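Local coordinates for protein putative glutathione S-transferase (Sinorhizobium meliloti, PDB 4MDC) that probably transfers glutathione to electrophilic substrates as a homodimeric glutathione S-transferase, at residues 38-43 / 228-233; 31-36 / 197-202; 173-178 / 212-217; 115-120 / 183-188; 25-30 / 52-57. All blocks are in the same frame, centred on the assembly; numbering follows the deposited sequence.

Interaction 1: 38-43 / 228-233; sequences VRLILS and PSFRPL
Leu40 carries most of the apolar packing between helix 33-44 and the chain at 228-233. Its CD2 methyl lies 3.7 Å from Phe230 CD1, while CD1 reaches CE1 of the same ring, the two side chains meeting at a slant. Leu233 crosses Leu40 at about a right angle, its CD1 being 3.7 Å from Leu40 CD2; that same CD1 also sits over the centre of a Phe230 ring face. One turn further along, Ser43 CB and Ser229 CB touch at 3.7 Å where the two backbones come closest.

The helix is the one that follows the first strand of the thioredoxin-like N-terminal domain of a glutathione S-transferase, and the 228-233 stretch belongs to the all-helical C-terminal domain, so this is packing between domains.

Charge enters through Arg39. Its chain bends at chi3 (70°), and Leu233 CD2 rests 3.5 Å above the guanidinium plane, over its centre. NH1 goes on to a salt bridge with Glu236. With an alanine here, Glu236 would probably lose this partner and the Leu233 methyl its flat cover.

The remaining link is polar and indirect: water 1 donates to Ser229 O at 2.8 Å and is hydrogen-bonded to Ser43 OG, also at 2.8 Å. Ser229 OG has its own partner in Glu44, the residue right after Ser43.

Interaction 2: 31-36 / 197-202; sequences MSPASR and AAAISV
The guanidinium of Arg36 meets Ser201 at its edge: NH1 donates to Ser201 OG at 2.8 Å, with the hydroxyl only 11° out of the guanidinium plane and an N-H...O angle of 155°. Ser201 CB lies at the same edge, whereas Val202 CG2 approaches the group obliquely. The arginine reaches across because its chain is extended from CG to NE (chi3 166°).

Ser201 OG is gripped twice. It accepts from Arg36 and itself donates to Ala198 O, one turn earlier in its helix, at 2.8 Å, which fixes the rotation of the hydroxyl. Arg36 is shared as well: NH2 makes a salt bridge with Glu236, and NH1 is also hydrogen-bonded to Tyr247 OH.

Next to this polar pair the packing is close and made of small groups. Ala198 CB sits 3.4 Å from Pro33 O and also touches Arg36 CB. The Pro33 ring lies on Ala199, its CB 3.8 Å from Ala199 CA, and turns CG to Val202 CG2. That methyl also meets Arg36 CD, while the other branch, Val202 CG1, faces the selenium of Met31, a selenomethionine, at 4.0 Å.

Ser32 is at the N-cap position of helix 33-44, and the first turn of that helix lies against helix 191-205 of the helical domain. The first helix of a thioredoxin-like domain, docked on C-terminal helices, forms part of the domain interface of the glutathione S-transferase fold.

Interaction 3: 173-178 / 212-217; sequences YLSWLA and SDAPTA
Ser175 points its hydroxyl at the start of helix 215-225 because OG stands anti to its own carbonyl carbon (chi1 -72°), and Thr216 answers with CG2 anti to its backbone N, which lays that methyl against the Ser175 carbonyl oxygen. The contact is a helix-helix packing within the all-helical C-terminal domain of the glutathione S-transferase fold: the second half of helix 167-180 rests on the first turn of helix 215-225, with Ala214 at the N-cap position.

The two backbones come close, Ser175 CA lying 4.4 Å from Ala217 CA. Small residues make this possible. Ala217 and Ala178 both point their CB atoms toward the opposite segment, and neither carries anything longer that would hold the helices apart. Ala178 CB is 4.0 Å from Thr216 O, and Thr216 CG2 approaches Ser175 O to 3.3 Å.

On the buried flank, Leu174 CD2 packs on Ala217 CB at 3.9 Å, and its CG touches the same methyl. Trp220 lies further along helix 215-225 and contacts both Leu174 and Ala178, so the same pair of helices stays joined beyond the first turn. Met171, one turn before Ser175, touches Ala214 and Ala217 and accepts a hydrogen bond from Ser175 OG at its carbonyl.

That hydroxyl also receives a weak hydrogen bond across the contact, from Ala217 N at 3.3 Å with an N-H...O angle of 134°, while Ala217 CB is 3.4 Å from the same oxygen.

Interaction 4: 115-120 / 183-188; sequences AEIRRL and WLAGDR
Ala185 CB fits between two side chains of helix 111-145, 3.7 Å from Leu120 CD1 and also 3.7 Å from Ile117 CG1. The leucine methyl does most of the touching: CD1 is 3.5 Å from Ala185 CA, equally near Leu184 O, and 4.1 Å from Leu184 CB. Beside them the aliphatic part of Glu116 runs past the turn, its CG 3.9 Å from Ala185 O.

Behind this layer, Glu116 is bent at chi2 (62°), which brings its carboxylate round to Arg119. The arginine grips it side-on, NE to OE1 at 2.9 Å and NH2 to OE2 at 2.8 Å, the first bond almost straight at 178°. Arg181, just before the second segment, pairs with Glu116 OE2 and also donates to Leu184 O.

Residues Trp183 to Gly186 form a type I beta turn, and it is this turn, in the loop joining helices 167-180 and 191-205, that presents Ala185 to the long helix of the C-terminal domain. Gln113 donates to Ala185 O from the same helix.

The direct contact is therefore van der Waals packing, hydrocarbon on hydrocarbon and on two carbonyl oxygens of the turn, while the polar tie between helix and turn runs through Arg181 and Gln113, which supply those oxygens with donors.

Interaction 5: 25-30 / 52-57; sequences TLYHHP and SEEQPW
His29 turns its ring edge to the chain beyond strand 50-53: Glu54 O lies near the ring plane, 3.4 Å from CD2, and Gln55 OE1 approaches the same edge, 3.3 Å from NE2. The amide of Gln55 stands steeply against the ring, the planes 81° apart, and Pro56 crosses at about a right angle with Pro56 CD against His29 CD2. Pro30 CD covers part of one ring face, while ND1 is hydrogen-bonded to Met31 N. Gln55 NE2 donates in its amide plane to Glu53 OE2 at 3.2 Å. Cutting Gln55 back to an alanine removes the amide, and the Glu53 carboxylate would then probably be free to turn while the His29 edge lost its OE1 neighbour.

Glu53 runs out extended, with CG anti to the backbone N (chi1 -170°), to cross the Pro30 ring at about a right angle, its CD 3.8 Å from Pro30 CD. Tyr27 and Ser52 share one face of the sheet; the tyrosine also offers its edge to Glu54 CG, whose carboxylate is paired with Arg60.

The strands pair in parallel at Tyr27/Ser52 and His28/Glu53. Ser52 N donates to Leu26 O at 2.9 Å, His28 N to Ser52 O, and Glu54 N to His28 O at 2.8 Å.

These strands and helix 33-44 form a beta-alpha-beta unit of the thioredoxin-like domain: the helix packs on Leu26 and His28, while helix 61-66 meets Tyr27 and Glu54 and strand 74-76 bonds to strand 25-28 on its other side.

In the fold
Helix 33-44 ties three of the contacts together: interactions 1 and 2 both use it, their centres 11 Å apart, and interaction 5 pairs the strands before and after it. Interaction 1 meets interaction 5 where Arg39 CG packs on Leu26 CD2 at 3.6 Å. Glu236 serves both Arg36 and Arg39, so interactions 1 and 2 share a charge. Interactions 3 and 4 stay inside the helical domain and touch through Leu177 and Leu120; interaction 2 reaches interaction 3 through Ile200 and Leu174. Interactions 3 and 5 lie on opposite sides of the chain's centre, their centres about 30 Å apart. In this family the glutathione site generally lies on the thioredoxin-like domain, near the interdomain cleft.

Interaction 1: 38-43 / 228-233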
# COMPACT_ATOMS: atom_id res chain seq x y z
N VAL B 38 8.86 8.57 -7.00
CA VAL B 38 10.14 7.92 -7.24
C VAL B 38 11.10 8.76 -8.05
O VAL B 38 12.26 8.89 -7.72
CB VAL B 38 9.93 6.54 -7.86
CG1 VAL B 38 11.26 5.92 -8.25
CG2 VAL B 38 9.26 5.64 -6.82
N ARG B 39 10.60 9.41 -9.09
CA ARG B 39 11.44 10.31 -9.83
C ARG B 39 12.06 11.40 -8.96
O ARG B 39 13.23 11.79 -9.16
CB ARG B 39 10.68 10.93 -11.01
CG ARG B 39 10.46 9.94 -12.14
CD ARG B 39 9.39 10.46 -13.10
NE ARG B 39 9.85 11.60 -13.87
CZ ARG B 39 9.06 12.30 -14.68
NH1 ARG B 39 7.75 12.02 -14.76
NH2 ARG B 39 9.57 13.32 -15.38
N LEU B 40 11.26 11.97 -8.07
CA LEU B 40 11.72 13.01 -7.20
C LEU B 40 12.82 12.52 -6.28
O LEU B 40 13.82 13.25 -6.07
CB LEU B 40 10.58 13.62 -6.39
CG LEU B 40 9.56 14.47 -7.14
CD1 LEU B 40 8.36 14.79 -6.24
CD2 LEU B 40 10.19 15.75 -7.65
N ILE B 41 12.65 11.33 -5.74
CA ILE B 41 13.72 10.75 -4.93
C ILE B 41 15.03 10.58 -5.71
O ILE B 41 16.11 11.01 -5.25
CB ILE B 41 13.34 9.39 -4.31
CG1 ILE B 41 12.08 9.54 -3.45
CG2 ILE B 41 14.52 8.89 -3.53
CD1 ILE B 41 11.47 8.19 -3.14
N LEU B 42 14.91 10.01 -6.90
CA LEU B 42 16.06 9.79 -7.78
C LEU B 42 16.76 11.12 -8.11
O LEU B 42 17.98 11.18 -7.99
CB LEU B 42 15.66 9.02 -9.01
CG LEU B 42 15.20 7.57 -8.84
CD1 LEU B 42 14.46 7.05 -10.07
CD2 LEU B 42 16.41 6.69 -8.54
N SER B 43 16.00 12.17 -8.45
CA SER B 43 16.60 13.50 -8.68
C SER B 43 17.25 14.14 -7.46
O SER B 43 18.35 14.67 -7.55
CB SER B 43 15.59 14.51 -9.27
OG SER B 43 15.11 14.00 -10.45
N PRO B 228 14.91 22.10 -7.58
CA PRO B 228 15.44 21.60 -8.86
C PRO B 228 14.88 20.26 -9.29
O PRO B 228 14.71 19.98 -10.47
CB PRO B 228 16.95 21.48 -8.57
CG PRO B 228 17.21 22.60 -7.60
CD PRO B 228 15.98 22.57 -6.69
N SER B 229 14.64 19.37 -8.32
CA SER B 229 14.11 18.02 -8.60
C SER B 229 12.75 18.07 -9.31
O SER B 229 12.37 17.11 -10.00
CB SER B 229 13.99 17.20 -7.27
OG SER B 229 13.14 17.91 -6.35
N PHE B 230 12.01 19.19 -9.15
CA PHE B 230 10.70 19.34 -9.74
C PHE B 230 10.76 19.78 -11.19
O PHE B 230 9.76 19.66 -11.88
CB PHE B 230 9.84 20.35 -8.95
CG PHE B 230 8.52 19.74 -8.46
CD1 PHE B 230 8.50 19.00 -7.31
CD2 PHE B 230 7.33 19.93 -9.14
CE1 PHE B 230 7.32 18.42 -6.83
CE2 PHE B 230 6.12 19.37 -8.69
CZ PHE B 230 6.13 18.59 -7.53
N ARG B 231 11.92 20.24 -11.62
CA ARG B 231 12.00 20.86 -12.97
C ARG B 231 11.55 19.90 -14.08
O ARG B 231 10.76 20.30 -14.94
CB ARG B 231 13.39 21.38 -13.24
CG ARG B 231 13.67 22.70 -12.54
CD ARG B 231 15.10 23.18 -12.70
NE ARG B 231 15.28 24.28 -11.76
CZ ARG B 231 16.43 24.64 -11.20
NH1 ARG B 231 17.55 23.98 -11.47
NH2 ARG B 231 16.45 25.66 -10.34
N PRO B 232 12.01 18.65 -14.09
CA PRO B 232 11.49 17.72 -15.11
C PRO B 232 9.97 17.47 -15.05
O PRO B 232 9.33 17.28 -16.08
CB PRO B 232 12.27 16.44 -14.89
CG PRO B 232 13.43 16.81 -13.98
CD PRO B 232 12.95 17.97 -13.16
N LEU B 233 9.37 17.50 -13.86
CA LEU B 233 7.94 17.36 -13.74
C LEU B 233 7.19 18.56 -14.36
O LEU B 233 6.15 18.37 -14.98
CB LEU B 233 7.50 17.18 -12.29
CG LEU B 233 8.12 16.02 -11.52
CD1 LEU B 233 7.47 15.87 -10.14
CD2 LEU B 233 8.00 14.73 -12.31
O HOH W 1 12.40 14.50 -11.13

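Interaction 2: 31-36 / 197-202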
# COMPACT_ATOMS: atom_id res chain seq x y z
N MSE B 31 1.22 10.66 -15.25
CA MSE B 31 0.02 10.95 -14.50
C MSE B 31 -0.14 9.97 -13.33
O MSE B 31 -1.21 9.87 -12.74
CB MSE B 31 -1.24 11.00 -15.33
CG MSE B 31 -1.12 12.15 -16.37
SE MSE B 31 -1.45 13.90 -15.50
CE MSE B 31 0.39 14.58 -15.19
N SER B 32 0.94 9.27 -13.03
CA SER B 32 1.06 8.41 -11.85
C SER B 32 1.78 9.12 -10.68
O SER B 32 3.01 9.36 -10.77
CB SER B 32 1.78 7.12 -12.23
OG SER B 32 2.35 6.40 -11.13
N PRO B 33 1.07 9.41 -9.57
CA PRO B 33 1.76 10.04 -8.46
C PRO B 33 2.92 9.18 -7.87
O PRO B 33 3.98 9.72 -7.56
CB PRO B 33 0.65 10.20 -7.43
CG PRO B 33 -0.54 10.49 -8.30
CD PRO B 33 -0.39 9.45 -9.38
N ALA B 34 2.73 7.89 -7.82
CA ALA B 34 3.76 6.99 -7.30
C ALA B 34 5.03 7.08 -8.19
O ALA B 34 6.15 7.05 -7.68
CB ALA B 34 3.24 5.55 -7.18
N SER B 35 4.85 7.21 -9.51
CA SER B 35 5.93 7.34 -10.41
C SER B 35 6.68 8.65 -10.18
O SER B 35 7.91 8.69 -10.21
CB SER B 35 5.43 7.30 -11.89
OG SER B 35 4.87 6.05 -12.30
N ARG B 36 5.94 9.76 -10.07
CA ARG B 36 6.55 11.04 -9.83
C ARG B 36 7.29 11.09 -8.51
O ARG B 36 8.33 11.72 -8.42
CB ARG B 36 5.50 12.16 -9.93
CG ARG B 36 5.02 12.40 -11.34
CD ARG B 36 4.15 13.61 -11.41
NE ARG B 36 3.98 14.01 -12.83
CZ ARG B 36 3.74 15.23 -13.22
NH1 ARG B 36 3.57 16.24 -12.38
NH2 ARG B 36 3.69 15.48 -14.55
N ALA B 197 3.57 16.12 -2.86
CA ALA B 197 3.82 17.02 -3.99
C ALA B 197 3.60 16.30 -5.29
O ALA B 197 3.16 16.87 -6.27
CB ALA B 197 5.21 17.59 -3.92
N ALA B 198 4.00 15.04 -5.31
CA ALA B 198 3.79 14.26 -6.50
C ALA B 198 2.30 14.11 -6.85
O ALA B 198 1.92 14.30 -7.97
CB ALA B 198 4.42 12.90 -6.35
N ALA B 199 1.48 13.79 -5.86
CA ALA B 199 0.03 13.63 -6.01
C ALA B 199 -0.62 14.97 -6.39
O ALA B 199 -1.36 15.04 -7.39
CB ALA B 199 -0.60 13.09 -4.76
N ILE B 200 -0.22 16.04 -5.68
CA ILE B 200 -0.76 17.35 -6.01
C ILE B 200 -0.38 17.79 -7.43
O ILE B 200 -1.22 18.42 -8.10
CB ILE B 200 -0.22 18.44 -5.04
CG1 ILE B 200 -0.86 18.25 -3.67
CG2 ILE B 200 -0.44 19.84 -5.54
CD1 ILE B 200 -2.31 18.13 -3.61
N SER B 201 0.83 17.48 -7.87
CA SER B 201 1.29 17.93 -9.20
C SER B 201 0.46 17.32 -10.31
O SER B 201 0.20 17.98 -11.38
CB SER B 201 2.78 17.66 -9.42
OG SER B 201 3.06 16.28 -9.64
N VAL B 202 -0.02 16.10 -10.11
CA VAL B 202 -0.88 15.43 -11.12
C VAL B 202 -2.25 16.14 -11.20
O VAL B 202 -2.77 16.45 -12.30
CB VAL B 202 -1.02 13.94 -10.81
CG1 VAL B 202 -2.09 13.25 -11.64
CG2 VAL B 202 0.32 13.22 -11.00

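Interaction 3: 173-178 / 212-217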
# COMPACT_ATOMS: atom_id res chain seq x y z
N TYR B 173 -6.48 18.49 4.74
CA TYR B 173 -5.56 17.74 5.62
C TYR B 173 -4.16 18.24 5.35
O TYR B 173 -3.37 18.51 6.25
CB TYR B 173 -5.66 16.24 5.37
CG TYR B 173 -4.82 15.41 6.36
CD1 TYR B 173 -4.91 15.64 7.72
CD2 TYR B 173 -3.94 14.45 5.92
CE1 TYR B 173 -4.18 14.85 8.64
CE2 TYR B 173 -3.24 13.67 6.82
CZ TYR B 173 -3.34 13.88 8.15
OH TYR B 173 -2.55 13.11 9.00
N LEU B 174 -3.84 18.38 4.07
CA LEU B 174 -2.55 18.94 3.67
C LEU B 174 -2.30 20.36 4.21
O LEU B 174 -1.21 20.66 4.67
CB LEU B 174 -2.45 18.97 2.14
CG LEU B 174 -1.23 19.55 1.51
CD1 LEU B 174 0.03 18.79 1.91
CD2 LEU B 174 -1.35 19.52 0.01
N SER B 175 -3.29 21.24 4.07
CA SER B 175 -3.22 22.58 4.69
C SER B 175 -2.97 22.48 6.19
O SER B 175 -2.19 23.27 6.74
CB SER B 175 -4.49 23.37 4.43
OG SER B 175 -4.53 23.77 3.04
N TRP B 176 -3.64 21.56 6.83
CA TRP B 176 -3.47 21.41 8.28
C TRP B 176 -2.03 21.00 8.62
O TRP B 176 -1.40 21.59 9.55
CB TRP B 176 -4.46 20.45 8.90
CG TRP B 176 -4.22 20.30 10.38
CD1 TRP B 176 -4.53 21.21 11.38
CD2 TRP B 176 -3.57 19.20 11.05
NE1 TRP B 176 -4.10 20.73 12.59
CE2 TRP B 176 -3.50 19.52 12.42
CE3 TRP B 176 -3.01 18.02 10.62
CZ2 TRP B 176 -2.93 18.65 13.37
CZ3 TRP B 176 -2.44 17.14 11.58
CH2 TRP B 176 -2.42 17.46 12.93
N LEU B 177 -1.53 20.01 7.92
CA LEU B 177 -0.16 19.52 8.11
C LEU B 177 0.84 20.64 7.85
O LEU B 177 1.73 20.89 8.64
CB LEU B 177 0.14 18.32 7.23
CG LEU B 177 -0.60 17.02 7.51
CD1 LEU B 177 -0.49 16.06 6.34
CD2 LEU B 177 -0.05 16.35 8.78
N ALA B 178 0.67 21.32 6.73
CA ALA B 178 1.59 22.35 6.31
C ALA B 178 1.60 23.54 7.24
O ALA B 178 2.62 24.21 7.41
CB ALA B 178 1.22 22.81 4.89
N SER B 212 -7.35 28.88 -4.22
CA SER B 212 -7.90 29.97 -3.37
C SER B 212 -8.55 29.40 -2.09
O SER B 212 -8.70 30.09 -1.10
CB SER B 212 -8.93 30.81 -4.16
OG SER B 212 -10.20 30.12 -4.23
N ASP B 213 -8.94 28.13 -2.15
CA ASP B 213 -9.57 27.45 -1.01
C ASP B 213 -8.51 26.76 -0.13
O ASP B 213 -8.85 26.31 0.96
CB ASP B 213 -10.58 26.42 -1.49
CG ASP B 213 -11.41 25.80 -0.34
OD1 ASP B 213 -12.06 26.51 0.45
OD2 ASP B 213 -11.45 24.54 -0.30
N ALA B 214 -7.26 26.71 -0.60
CA ALA B 214 -6.18 26.04 0.17
C ALA B 214 -4.90 26.90 0.20
O ALA B 214 -3.80 26.48 -0.17
CB ALA B 214 -5.90 24.69 -0.44
N PRO B 215 -5.00 28.10 0.73
CA PRO B 215 -3.79 28.96 0.81
C PRO B 215 -2.56 28.42 1.56
O PRO B 215 -1.41 28.75 1.22
CB PRO B 215 -4.33 30.25 1.48
CG PRO B 215 -5.54 29.82 2.20
CD PRO B 215 -6.14 28.73 1.40
N THR B 216 -2.79 27.70 2.65
CA THR B 216 -1.67 27.19 3.45
C THR B 216 -0.94 26.09 2.67
O THR B 216 0.29 26.03 2.63
CB THR B 216 -2.20 26.74 4.84
OG1 THR B 216 -2.91 27.84 5.40
CG2 THR B 216 -1.10 26.24 5.77
N ALA B 217 -1.72 25.23 2.02
CA ALA B 217 -1.13 24.21 1.19
C ALA B 217 -0.41 24.83 -0.01
O ALA B 217 0.64 24.35 -0.42
CB ALA B 217 -2.19 23.27 0.67

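Interaction 4: 115-120 / 183-188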
# COMPACT_ATOMS: atom_id res chain seq x y z
N ALA B 115 8.23 6.00 10.92
CA ALA B 115 6.81 5.62 10.90
C ALA B 115 5.91 6.79 10.40
O ALA B 115 5.00 6.59 9.58
CB ALA B 115 6.33 5.14 12.24
N GLU B 116 6.19 7.99 10.86
CA GLU B 116 5.39 9.16 10.41
C GLU B 116 5.63 9.56 8.96
O GLU B 116 4.68 9.87 8.27
CB GLU B 116 5.66 10.36 11.34
CG GLU B 116 4.91 11.63 11.00
CD GLU B 116 3.39 11.52 11.07
OE1 GLU B 116 2.82 10.54 11.60
OE2 GLU B 116 2.71 12.45 10.58
N ILE B 117 6.87 9.47 8.49
CA ILE B 117 7.19 9.71 7.07
C ILE B 117 6.47 8.69 6.20
O ILE B 117 5.76 9.06 5.25
CB ILE B 117 8.71 9.68 6.85
CG1 ILE B 117 9.33 10.85 7.59
CG2 ILE B 117 9.04 9.72 5.35
CD1 ILE B 117 10.83 10.74 7.76
N ARG B 118 6.51 7.43 6.60
CA ARG B 118 5.78 6.37 5.88
C ARG B 118 4.26 6.64 5.89
O ARG B 118 3.56 6.33 4.92
CB ARG B 118 6.14 4.98 6.49
CG ARG B 118 7.56 4.57 6.15
CD ARG B 118 8.02 3.40 6.94
NE ARG B 118 9.36 2.96 6.56
CZ ARG B 118 10.21 2.35 7.37
NH1 ARG B 118 9.93 2.19 8.67
NH2 ARG B 118 11.38 1.96 6.89
N ARG B 119 3.73 7.02 7.06
CA ARG B 119 2.28 7.17 7.21
C ARG B 119 1.79 8.22 6.19
O ARG B 119 0.77 8.07 5.51
CB ARG B 119 1.91 7.64 8.59
CG ARG B 119 0.39 7.74 8.87
CD ARG B 119 0.09 8.29 10.28
NE ARG B 119 0.38 9.73 10.34
CZ ARG B 119 -0.40 10.69 9.83
NH1 ARG B 119 -1.57 10.43 9.28
NH2 ARG B 119 -0.00 11.95 9.89
N LEU B 120 2.54 9.30 6.10
CA LEU B 120 2.19 10.38 5.11
C LEU B 120 2.40 9.98 3.65
O LEU B 120 1.59 10.33 2.77
CB LEU B 120 3.02 11.64 5.37
CG LEU B 120 2.64 12.30 6.68
CD1 LEU B 120 3.78 13.22 7.08
CD2 LEU B 120 1.36 13.03 6.59
N TRP B 183 7.70 21.02 7.82
CA TRP B 183 7.51 20.18 6.62
C TRP B 183 6.42 19.13 7.04
O TRP B 183 6.08 19.08 8.23
CB TRP B 183 8.80 19.49 6.23
CG TRP B 183 9.90 20.43 5.87
CD1 TRP B 183 10.79 21.01 6.74
CD2 TRP B 183 10.19 20.94 4.56
NE1 TRP B 183 11.64 21.83 6.03
CE2 TRP B 183 11.28 21.81 4.70
CE3 TRP B 183 9.65 20.73 3.29
CZ2 TRP B 183 11.86 22.47 3.57
CZ3 TRP B 183 10.20 21.40 2.19
CH2 TRP B 183 11.29 22.26 2.34
N LEU B 184 5.90 18.32 6.12
CA LEU B 184 4.69 17.54 6.45
C LEU B 184 4.88 16.53 7.58
O LEU B 184 3.99 16.41 8.38
CB LEU B 184 4.10 16.85 5.26
CG LEU B 184 3.65 17.71 4.07
CD1 LEU B 184 2.87 16.85 3.07
CD2 LEU B 184 2.90 18.99 4.45
N ALA B 185 6.06 15.96 7.67
CA ALA B 185 6.37 14.95 8.70
C ALA B 185 7.05 15.49 9.92
O ALA B 185 7.34 14.72 10.87
CB ALA B 185 7.25 13.86 8.14
N GLY B 186 7.33 16.78 9.95
CA GLY B 186 8.11 17.33 11.04
C GLY B 186 9.14 18.36 10.60
O GLY B 186 8.86 19.23 9.75
N ASP B 187 10.33 18.25 11.18
CA ASP B 187 11.28 19.34 11.13
C ASP B 187 12.19 19.39 9.88
O ASP B 187 12.88 20.37 9.67
CB ASP B 187 12.07 19.37 12.45
CG ASP B 187 11.18 19.70 13.66
OD1 ASP B 187 10.00 20.12 13.51
OD2 ASP B 187 11.70 19.63 14.79
N ARG B 188 12.14 18.39 9.00
CA ARG B 188 12.87 18.47 7.70
C ARG B 188 12.12 17.85 6.56
O ARG B 188 11.17 17.06 6.76
CB ARG B 188 14.27 17.87 7.75
CG ARG B 188 14.29 16.57 8.45
CD ARG B 188 15.73 16.08 8.67
NE ARG B 188 15.75 14.66 8.32
CZ ARG B 188 16.75 13.81 8.56
NH1 ARG B 188 17.84 14.20 9.21
NH2 ARG B 188 16.62 12.55 8.15

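Interaction 5: 25-30 / 52-57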
# COMPACT_ATOMS: atom_id res chain seq x y z
N THR B 25 16.56 1.79 -15.16
CA THR B 25 15.37 2.15 -15.91
C THR B 25 14.22 2.28 -14.96
O THR B 25 14.06 1.41 -14.05
CB THR B 25 15.06 1.07 -16.98
OG1 THR B 25 16.19 0.99 -17.87
CG2 THR B 25 13.83 1.39 -17.82
N LEU B 26 13.41 3.30 -15.15
CA LEU B 26 12.15 3.43 -14.45
C LEU B 26 10.96 3.39 -15.43
O LEU B 26 10.85 4.25 -16.26
CB LEU B 26 12.12 4.71 -13.64
CG LEU B 26 10.89 4.87 -12.76
CD1 LEU B 26 11.08 4.01 -11.51
CD2 LEU B 26 10.68 6.32 -12.32
N TYR B 27 10.13 2.36 -15.32
CA TYR B 27 8.88 2.25 -16.04
C TYR B 27 7.87 3.08 -15.29
O TYR B 27 7.69 2.88 -14.11
CB TYR B 27 8.44 0.76 -16.14
CG TYR B 27 9.44 -0.05 -16.94
CD1 TYR B 27 10.54 -0.60 -16.38
CD2 TYR B 27 9.32 -0.12 -18.33
CE1 TYR B 27 11.48 -1.28 -17.12
CE2 TYR B 27 10.24 -0.84 -19.08
CZ TYR B 27 11.32 -1.37 -18.48
OH TYR B 27 12.25 -2.07 -19.21
N HIS B 28 7.23 4.01 -15.96
CA HIS B 28 6.44 5.01 -15.26
C HIS B 28 5.35 5.56 -16.19
O HIS B 28 5.33 5.26 -17.38
CB HIS B 28 7.36 6.16 -14.85
CG HIS B 28 7.66 7.09 -15.97
ND1 HIS B 28 7.12 8.36 -16.04
CD2 HIS B 28 8.31 6.90 -17.15
CE1 HIS B 28 7.49 8.94 -17.16
NE2 HIS B 28 8.21 8.07 -17.86
N HIS B 29 4.48 6.37 -15.62
CA HIS B 29 3.57 7.21 -16.37
C HIS B 29 3.56 8.60 -15.75
O HIS B 29 3.52 8.78 -14.55
CB HIS B 29 2.14 6.63 -16.42
CG HIS B 29 1.28 7.30 -17.47
ND1 HIS B 29 0.65 8.51 -17.26
CD2 HIS B 29 1.01 6.96 -18.75
CE1 HIS B 29 0.02 8.88 -18.37
NE2 HIS B 29 0.22 7.95 -19.29
N PRO B 30 3.50 9.64 -16.59
CA PRO B 30 3.53 10.98 -16.06
C PRO B 30 2.40 11.29 -15.07
O PRO B 30 2.57 12.16 -14.22
CB PRO B 30 3.35 11.84 -17.34
CG PRO B 30 3.89 10.99 -18.42
CD PRO B 30 3.70 9.58 -18.06
N SER B 52 11.02 5.04 -19.06
CA SER B 52 10.28 4.31 -20.06
C SER B 52 8.78 4.37 -19.75
O SER B 52 8.30 3.81 -18.76
CB SER B 52 10.81 2.90 -20.11
OG SER B 52 10.21 2.20 -21.16
N GLU B 53 8.04 5.05 -20.60
CA GLU B 53 6.64 5.31 -20.37
C GLU B 53 5.81 4.06 -20.63
O GLU B 53 6.00 3.37 -21.65
CB GLU B 53 6.15 6.48 -21.23
CG GLU B 53 4.74 6.92 -20.82
CD GLU B 53 4.27 8.19 -21.51
OE1 GLU B 53 5.06 9.13 -21.66
OE2 GLU B 53 3.07 8.27 -21.82
N GLU B 54 4.91 3.74 -19.72
CA GLU B 54 4.01 2.56 -19.86
C GLU B 54 2.57 2.99 -19.63
O GLU B 54 2.33 3.83 -18.80
CB GLU B 54 4.40 1.50 -18.86
CG GLU B 54 5.66 0.73 -19.25
CD GLU B 54 5.50 -0.11 -20.54
OE1 GLU B 54 4.37 -0.56 -20.84
OE2 GLU B 54 6.51 -0.31 -21.24
N GLN B 55 1.59 2.37 -20.25
CA GLN B 55 0.18 2.77 -19.98
C GLN B 55 -0.39 1.90 -18.82
O GLN B 55 -0.50 0.69 -18.97
CB GLN B 55 -0.59 2.65 -21.29
CG GLN B 55 0.02 3.52 -22.43
CD GLN B 55 0.28 5.00 -22.02
OE1 GLN B 55 -0.61 5.66 -21.47
NE2 GLN B 55 1.51 5.53 -22.28
N PRO B 56 -0.73 2.50 -17.64
CA PRO B 56 -1.20 1.71 -16.45
C PRO B 56 -2.41 0.81 -16.78
O PRO B 56 -2.54 -0.28 -16.22
CB PRO B 56 -1.60 2.79 -15.41
CG PRO B 56 -0.86 4.00 -15.81
CD PRO B 56 -0.74 3.95 -17.33
N TRP B 57 -3.26 1.28 -17.71
CA TRP B 57 -4.42 0.52 -18.21
C TRP B 57 -4.19 -0.56 -19.30
O TRP B 57 -5.07 -1.37 -19.53
CB TRP B 57 -5.44 1.52 -18.77
CG TRP B 57 -4.86 2.39 -19.89
CD1 TRP B 57 -4.21 3.62 -19.75
CD2 TRP B 57 -4.82 2.08 -21.27
NE1 TRP B 57 -3.79 4.07 -20.98
CE2 TRP B 57 -4.16 3.15 -21.93
CE3 TRP B 57 -5.29 1.01 -22.02
CZ2 TRP B 57 -3.95 3.17 -23.30
CZ3 TRP B 57 -5.08 1.03 -23.40
CH2 TRP B 57 -4.42 2.11 -24.02